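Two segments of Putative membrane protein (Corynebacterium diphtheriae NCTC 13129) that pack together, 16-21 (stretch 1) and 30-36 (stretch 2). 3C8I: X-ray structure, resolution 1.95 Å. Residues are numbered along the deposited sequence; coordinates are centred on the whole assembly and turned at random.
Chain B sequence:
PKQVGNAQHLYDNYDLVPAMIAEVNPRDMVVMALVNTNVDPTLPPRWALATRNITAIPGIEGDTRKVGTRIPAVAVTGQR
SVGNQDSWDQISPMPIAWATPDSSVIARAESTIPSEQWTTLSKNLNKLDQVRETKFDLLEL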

# COMPACT_ATOMS: atom_id res chain seq x y z
N LEU B 16 -19.89 13.02 -2.03
CA LEU B 16 -20.00 12.32 -3.28
C LEU B 16 -19.11 12.97 -4.32
O LEU B 16 -19.11 14.19 -4.46
CB LEU B 16 -21.44 12.33 -3.77
CG LEU B 16 -22.38 11.38 -3.02
CD1 LEU B 16 -23.83 11.65 -3.45
CD2 LEU B 16 -21.95 9.91 -3.25
N VAL B 17 -18.40 12.14 -5.07
CA VAL B 17 -17.66 12.59 -6.22
C VAL B 17 -18.10 11.76 -7.43
O VAL B 17 -18.43 10.58 -7.29
CB VAL B 17 -16.11 12.50 -5.99
CG1 VAL B 17 -15.70 13.37 -4.79
CG2 VAL B 17 -15.61 11.06 -5.78
N PRO B 18 -18.10 12.37 -8.61
CA PRO B 18 -18.32 11.53 -9.79
C PRO B 18 -17.08 10.70 -10.12
O PRO B 18 -15.95 11.17 -9.96
CB PRO B 18 -18.57 12.55 -10.89
CG PRO B 18 -17.86 13.75 -10.46
CD PRO B 18 -17.90 13.78 -8.97
N ALA B 19 -17.32 9.47 -10.56
CA ALA B 19 -16.27 8.63 -11.15
C ALA B 19 -16.83 7.96 -12.42
O ALA B 19 -18.05 7.89 -12.62
CB ALA B 19 -15.74 7.59 -10.13
N MET B 20 -15.93 7.50 -13.28
CA MET B 20 -16.30 6.97 -14.57
C MET B 20 -15.25 5.97 -15.03
O MET B 20 -14.05 6.16 -14.79
CB MET B 20 -16.38 8.15 -15.57
CG MET B 20 -16.96 7.83 -16.97
SD MET B 20 -17.23 9.37 -17.93
CE MET B 20 -18.34 10.21 -16.86
N ILE B 21 -15.69 4.93 -15.73
CA ILE B 21 -14.77 3.93 -16.28
C ILE B 21 -14.01 4.58 -17.43
O ILE B 21 -14.60 5.04 -18.42
CB ILE B 21 -15.46 2.64 -16.76
CG1 ILE B 21 -16.30 2.00 -15.65
CG2 ILE B 21 -14.40 1.68 -17.36
CD1 ILE B 21 -17.07 0.72 -16.10
N VAL B 30 -10.07 0.73 -15.03
CA VAL B 30 -9.53 1.94 -14.43
C VAL B 30 -10.65 2.95 -14.36
O VAL B 30 -11.32 3.22 -15.34
CB VAL B 30 -8.32 2.52 -15.23
CG1 VAL B 30 -7.87 3.88 -14.65
CG2 VAL B 30 -7.16 1.56 -15.22
N VAL B 31 -10.88 3.46 -13.16
CA VAL B 31 -11.88 4.47 -12.93
C VAL B 31 -11.15 5.80 -12.71
O VAL B 31 -10.04 5.83 -12.15
CB VAL B 31 -12.82 4.07 -11.78
CG1 VAL B 31 -13.91 5.09 -11.59
CG2 VAL B 31 -13.45 2.70 -12.06
N MET B 32 -11.75 6.88 -13.20
CA MET B 32 -11.25 8.24 -12.98
C MET B 32 -12.32 8.97 -12.19
O MET B 32 -13.49 8.87 -12.53
CB MET B 32 -11.03 8.96 -14.33
CG MET B 32 -10.46 10.41 -14.22
SD MET B 32 -10.24 11.27 -15.85
CE MET B 32 -8.96 10.26 -16.47
N ALA B 33 -11.91 9.71 -11.16
CA ALA B 33 -12.83 10.53 -10.38
C ALA B 33 -12.44 11.99 -10.41
O ALA B 33 -11.26 12.31 -10.54
CB ALA B 33 -12.89 10.04 -8.89
N LEU B 34 -13.43 12.88 -10.31
CA LEU B 34 -13.21 14.32 -10.18
C LEU B 34 -13.24 14.69 -8.68
O LEU B 34 -14.27 14.58 -8.02
CB LEU B 34 -14.27 15.12 -10.98
CG LEU B 34 -14.12 16.65 -11.01
CD1 LEU B 34 -12.94 17.10 -11.85
CD2 LEU B 34 -15.40 17.36 -11.47
N VAL B 35 -12.09 15.11 -8.16
CA VAL B 35 -11.92 15.36 -6.74
C VAL B 35 -11.41 16.79 -6.45
O VAL B 35 -10.82 17.47 -7.31
CB VAL B 35 -10.96 14.31 -6.09
CG1 VAL B 35 -11.59 12.91 -6.07
CG2 VAL B 35 -9.58 14.30 -6.74
N ASN B 36 -11.67 17.24 -5.24
CA ASN B 36 -11.25 18.53 -4.76
C ASN B 36 -10.02 18.34 -3.90
O ASN B 36 -10.10 17.67 -2.87
CB ASN B 36 -12.37 19.15 -3.92
CG ASN B 36 -12.03 20.53 -3.36
OD1 ASN B 36 -10.99 21.12 -3.65
ND2 ASN B 36 -12.95 21.07 -2.58

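The two stretches are antiparallel strands paired in a sheet, their N-to-C directions 155° apart and their axes approaching to 4.5 Å. Three bridges fix the register: Ala19 pairs with Ala33, Met20 with Met32 and Ile21 with Val31. The spacing alternates as expected for antiparallel strands. At the hydrogen-bonded pair, Met20 CA and Met32 CA lie 5.5 Å apart; at the flanking non-hydrogen-bonded pairs the strands draw closer, with 4.0 Å between Ala19 CA and Ala33 CA and 4.5 Å between Ile21 CA and Val31 CA.

The polar contacts across the interface are all made by the backbone. Met20 and Met32 form a reciprocal pair, in which Met20 N donates to Met32 O at 2.9 Å and Met32 N donates to Met20 O, also at 2.9 Å. The second bond is the straighter, with an N-H...O angle of 168° against 139° for the first. Beyond Ala19, Leu34 N donates to Pro18 O at 3.1 Å. Pro18 cannot return this bond, because its ring nitrogen carries no hydrogen, so the pairing here is one-sided. The same carbonyls also receive CA-H...O contacts: Ala19 CA lies 3.1 Å from Met32 O, Ala33 CA lies 3.2 Å from Pro18 O, and Val31 CA lies 3.3 Å from Met20 O. These close approaches place weakly polarised CA hydrogens against oxygens already engaged by amides.

The side chains that meet are apolar and pack by van der Waals contact. Ala19, Ile21, Val31 and Ala33 share one face of the sheet. There the methyl of Ala19 touches two residues of the opposing strand: Ala19 CB is 3.4 Å from Val31 CG1, a diagonal contact, and 4.0 Å from Ala33 CB, its direct partner. The two alanines thus meet where the CA atoms of the strands come closest.

Met20 and Met32 project from the other face. Both are extended through chi1 and chi2 (t, t) before turning to m at chi3, and their ends lead away from the opposing strand, so the backbone rather than the thioethers joins this pair.

Toward the start of stretch 1, Val17 points toward stretch 2. Its CB approaches Leu34 O to 3.4 Å, while Val17 CG2 lies 4.3 Å from Ala33 CB and Val17 CG1 lies 4.3 Å from Val35 CG1. Next to it, the Pro18 ring packs on Leu34, with Pro18 CG 3.9 Å from Leu34 CB, adding a hydrophobic contact beside their backbone hydrogen bond. Altogether the pairing buries 410 Å², summed over both stretches.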